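Local coordinates for glycerate dehydrogenase/glyoxylate reductase (Thermus thermophilus, PDB 2CUK), which probably reduces glyoxylate and hydroxypyruvate with a nicotinamide cofactor, as a member of the D-isomer specific 2-hydroxyacid dehydrogenase family, at residues A[54-57]-A[58-61]; A[156-159]-A[160-164]. All blocks are in the same frame, centred on the assembly; numbering follows the deposited sequence.

Contact 1 of 2, residues A[54-57]-A[58-61]; sequences RIDA and EVMD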
loop_
_atom_site.group_PDB
_atom_site.type_symbol
_atom_site.label_atom_id
_atom_site.label_comp_id
_atom_site.label_asym_id
_atom_site.label_seq_id
_atom_site.Cartn_x
_atom_site.Cartn_y
_atom_site.Cartn_z
ATOM N N ARG A 54 23.773 -11.738 18.869
ATOM C CA ARG A 54 23.546 -12.108 20.247
ATOM C C ARG A 54 24.635 -11.516 21.120
ATOM O O ARG A 54 25.767 -11.980 21.147
ATOM C CB ARG A 54 23.573 -13.634 20.342
ATOM C CG ARG A 54 23.043 -14.142 21.683
ATOM C CD ARG A 54 21.860 -13.308 22.188
ATOM N NE ARG A 54 20.719 -14.172 22.507
ATOM C CZ ARG A 54 19.622 -14.056 21.737
ATOM N NH1 ARG A 54 19.605 -13.197 20.733
ATOM N NH2 ARG A 54 18.550 -14.809 21.995
ATOM N N ILE A 55 24.331 -10.457 21.862
ATOM C CA ILE A 55 25.321 -9.822 22.722
ATOM C C ILE A 55 25.138 -10.304 24.160
ATOM O O ILE A 55 24.456 -9.663 24.963
ATOM C CB ILE A 55 25.191 -8.284 22.666
ATOM C CG1 ILE A 55 25.188 -7.814 21.206
ATOM C CG2 ILE A 55 26.342 -7.633 23.415
ATOM C CD1 ILE A 55 26.419 -8.231 20.406
ATOM N N ASP A 56 25.749 -11.444 24.472
ATOM C CA ASP A 56 25.657 -12.035 25.803
ATOM C C ASP A 56 26.892 -11.758 26.657
ATOM O O ASP A 56 27.784 -11.009 26.255
ATOM C CB ASP A 56 25.443 -13.549 25.693
ATOM C CG ASP A 56 26.456 -14.218 24.782
ATOM O OD1 ASP A 56 27.594 -13.715 24.677
ATOM O OD2 ASP A 56 26.113 -15.257 24.179
ATOM N N ALA A 57 26.938 -12.377 27.835
ATOM C CA ALA A 57 28.057 -12.200 28.755
ATOM C C ALA A 57 29.391 -12.579 28.116
ATOM O O ALA A 57 30.394 -11.886 28.299
ATOM C CB ALA A 57 27.830 -13.027 30.016
ATOM N N GLU A 58 29.404 -13.676 27.364
ATOM C CA GLU A 58 30.632 -14.127 26.716
ATOM C C GLU A 58 31.222 -13.024 25.842
ATOM O O GLU A 58 32.406 -12.712 25.943
ATOM C CB GLU A 58 30.367 -15.366 25.856
ATOM C CG GLU A 58 31.641 -16.064 25.400
ATOM C CD GLU A 58 31.378 -17.210 24.442
ATOM O OE1 GLU A 58 30.321 -17.868 24.566
ATOM O OE2 GLU A 58 32.238 -17.460 23.571
ATOM N N VAL A 59 30.392 -12.440 24.982
ATOM C CA VAL A 59 30.844 -11.372 24.095
ATOM C C VAL A 59 31.391 -10.206 24.911
ATOM O O VAL A 59 32.416 -9.616 24.565
ATOM C CB VAL A 59 29.688 -10.850 23.206
ATOM C CG1 VAL A 59 30.197 -9.748 22.286
ATOM C CG2 VAL A 59 29.099 -11.992 22.393
ATOM N N MET A 60 30.695 -9.877 25.995
ATOM C CA MET A 60 31.106 -8.782 26.862
ATOM C C MET A 60 32.453 -9.059 27.526
ATOM O O MET A 60 33.326 -8.189 27.554
ATOM C CB MET A 60 30.028 -8.522 27.919
ATOM C CG MET A 60 28.794 -7.832 27.359
ATOM S SD MET A 60 27.485 -7.590 28.567
ATOM C CE MET A 60 26.066 -8.217 27.669
ATOM N N ASP A 61 32.623 -10.266 28.056
ATOM C CA ASP A 61 33.885 -10.627 28.698
ATOM C C ASP A 61 35.005 -10.625 27.664
ATOM O O ASP A 61 36.118 -10.179 27.938
ATOM C CB ASP A 61 33.789 -12.012 29.346
ATOM C CG ASP A 61 32.789 -12.054 30.480
ATOM O OD1 ASP A 61 32.833 -11.152 31.347
ATOM O OD2 ASP A 61 31.964 -12.992 30.509
#

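Contact 2 of 2, residues A[156-159]-A[160-164]; sequences GQAV and AKRAL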
loop_
_atom_site.group_PDB
_atom_site.type_symbol
_atom_site.label_atom_id
_atom_site.label_comp_id
_atom_site.label_asym_id
_atom_site.label_seq_id
_atom_site.Cartn_x
_atom_site.Cartn_y
_atom_site.Cartn_z
ATOM N N GLY A 156 1.135 1.685 17.231
ATOM C CA GLY A 156 -0.296 1.435 17.180
ATOM C C GLY A 156 -1.089 2.717 17.005
ATOM O O GLY A 156 -2.072 2.757 16.268
ATOM N N GLN A 157 -0.665 3.774 17.687
ATOM C CA GLN A 157 -1.350 5.053 17.587
ATOM C C GLN A 157 -1.149 5.675 16.209
ATOM O O GLN A 157 -2.050 6.321 15.680
ATOM C CB GLN A 157 -0.848 6.001 18.679
ATOM C CG GLN A 157 -1.261 5.570 20.085
ATOM C CD GLN A 157 -0.705 6.474 21.165
ATOM O OE1 GLN A 157 -0.909 7.691 21.143
ATOM N NE2 GLN A 157 0.000 5.881 22.120
ATOM N N ALA A 158 0.038 5.487 15.636
ATOM C CA ALA A 158 0.326 6.022 14.310
ATOM C C ALA A 158 -0.525 5.269 13.290
ATOM O O ALA A 158 -1.008 5.851 12.326
ATOM C CB ALA A 158 1.802 5.855 13.982
ATOM N N VAL A 159 -0.712 3.970 13.510
ATOM C CA VAL A 159 -1.518 3.175 12.589
ATOM C C VAL A 159 -2.976 3.632 12.649
ATOM O O VAL A 159 -3.628 3.809 11.616
ATOM C CB VAL A 159 -1.416 1.661 12.915
ATOM C CG1 VAL A 159 -2.430 0.881 12.092
ATOM C CG2 VAL A 159 0.009 1.157 12.606
ATOM N N ALA A 160 -3.477 3.841 13.862
ATOM C CA ALA A 160 -4.851 4.284 14.060
ATOM C C ALA A 160 -5.125 5.603 13.346
ATOM O O ALA A 160 -6.188 5.786 12.756
ATOM C CB ALA A 160 -5.143 4.430 15.553
ATOM N N LYS A 161 -4.171 6.528 13.407
ATOM C CA LYS A 161 -4.348 7.821 12.755
ATOM C C LYS A 161 -4.525 7.645 11.253
ATOM O O LYS A 161 -5.391 8.268 10.639
ATOM C CB LYS A 161 -3.147 8.733 13.030
ATOM C CG LYS A 161 -3.135 9.371 14.423
ATOM C CD LYS A 161 -3.920 10.687 14.464
ATOM C CE LYS A 161 -5.419 10.480 14.277
ATOM N NZ LYS A 161 -6.166 11.773 14.129
ATOM N N ARG A 162 -3.692 6.797 10.662
ATOM C CA ARG A 162 -3.780 6.550 9.232
ATOM C C ARG A 162 -5.113 5.891 8.897
ATOM O O ARG A 162 -5.793 6.285 7.952
ATOM C CB ARG A 162 -2.625 5.651 8.789
ATOM C CG ARG A 162 -1.280 6.360 8.758
ATOM C CD ARG A 162 -0.139 5.365 8.933
ATOM N NE ARG A 162 1.164 5.987 8.733
ATOM C CZ ARG A 162 1.736 6.841 9.575
ATOM N NH1 ARG A 162 1.127 7.193 10.703
ATOM N NH2 ARG A 162 2.919 7.359 9.272
ATOM N N ALA A 163 -5.479 4.892 9.688
ATOM C CA ALA A 163 -6.717 4.161 9.482
ATOM C C ALA A 163 -7.933 5.081 9.443
ATOM O O ALA A 163 -8.819 4.907 8.608
ATOM C CB ALA A 163 -6.887 3.112 10.577
ATOM N N LEU A 164 -7.974 6.061 10.342
ATOM C CA LEU A 164 -9.101 6.984 10.389
ATOM C C LEU A 164 -9.304 7.718 9.074
ATOM O O LEU A 164 -10.435 7.988 8.685
ATOM C CB LEU A 164 -8.918 8.008 11.517
ATOM C CG LEU A 164 -8.979 7.496 12.955
ATOM C CD1 LEU A 164 -8.702 8.654 13.910
ATOM C CD2 LEU A 164 -10.345 6.885 13.235
#

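Contact 1 of 2, residues A[54-57]-A[58-61]
Asp-56 carries its CG between the backbone N and the carbonyl carbon (chi1 51°), which turns the carboxylate onto the first turn of helix 57-62, beside Val-59; Met-60 sets its CG anti to its own carbonyl carbon (chi1 -74°), and a bend at chi3 brings its methyl back to the preceding loop. Asp-56 is the N-cap: its OD1 accepts the N-H of Val-59 at 3.1 Å, the bond being straight (168° at the hydrogen) and meeting the oxygen nearly along its C-O direction. The side chains of Asp-56 and Val-59 cross at about a right angle; Val-59 CG2, set beside its own backbone N, comes within 3.2 Å of Asp-56 OD1. Val-59 CG2 also lies 3.6 Å from Arg-54 O. Regular helical bonding begins at once, from Met-60 N to Asp-56 O at 3.1 Å and from Asp-61 N to Ala-57 O at 2.8 Å. Across the start of the helix Ile-55 CG2 and Met-60 CE stand 4.3 Å apart; as they belong to the residue before the N-cap and the fourth after it, the pair meets the definition of a hydrophobic staple. The helix amides would be expected to stabilise the negative charge of Asp-56, whose OD2 also forms a salt bridge with Lys-34. Asp-61, on the exposed side, pairs through OD1 with Arg-87. The loop holding Ile-55 follows strand 46-48 and makes backbone bonds to His-78 and Asp-80. Around the helix, Val-59 packs on Leu-38 and Val-41 of helix 34-41 while Ala-57 and Met-60 rest on Ala-83 of helix 81-85, which puts this helix start in contact with both helices.

Contact 2 of 2, residues A[156-159]-A[160-164]
Gly-156 O accepts from Ala-160 N at 3.0 Å, Gln-157 O from Lys-161 N at 3.1 Å and Val-159 O from Ala-163 N at 2.9 Å, the i to i+4 bonding of an alpha helix, with phi and psi in the helical region throughout. The one carbonyl with a double load is that of Ala-158. Ala-158 O takes the regular but longer bond from Arg-162 N, at 3.3 Å, and a second from Arg-162 NH1, at 3.0 Å. The two donors arrive from opposite faces of the carbonyl plane: the amide is tilted 27° from it, whereas NH1 stands well above it, 51° out, and so does not lie on a lone pair. Seen from the arginine, the oxygen is at the edge of the guanidinium, close to its plane. Arg-162 places its CG beside the backbone N (chi1 -73°) and extends from there to NE, running back toward the preceding turn, where NH1 passes 3.6 Å from Ala-158 CB. The rest of the guanidinium is held by helix 99-114, NH2 in a salt bridge with Glu-100 and NE in one with Asp-104, which would be expected to compensate the charge of this buried arginine. A leucine here would probably leave Glu-100 and Asp-104 without their cationic mate and Ala-158 O with its backbone donor alone. Gln-157, farther back, turns away and gives NE2 to Met-152 O. Arg-162 also packs on Gln-143 of the second subunit. The helix is the crossover of a beta-alpha-beta unit: Val-159 and Ala-163 pack on Leu-147 of strand 146-150, Ala-160 touches Val-170 of strand 169-173, and Ala-158 and Arg-162 lie on Ala-103 of helix 99-114.

In the fold
The two contacts share no helix, strand or sheet: their centres are about 38 Å apart, on opposite sides of the chain's centre, with nearest atoms about 24 Å apart. Contact 1 is partly buried and opens a helix that follows a strand of the five-stranded parallel sheet; contact 2 is buried along a helix that packs against the six-stranded sheet, consistent with the Rossmann-type NAD-binding domain. Chemistry follows place. At the helix start an acid caps a backbone amide, while within the helix an arginine N-H adds a second bond to a main-chain carbonyl. Contact 1 spreads its salt bridges over two acids; contact 2 gathers two acids round one buried arginine and alone touches the second subunit.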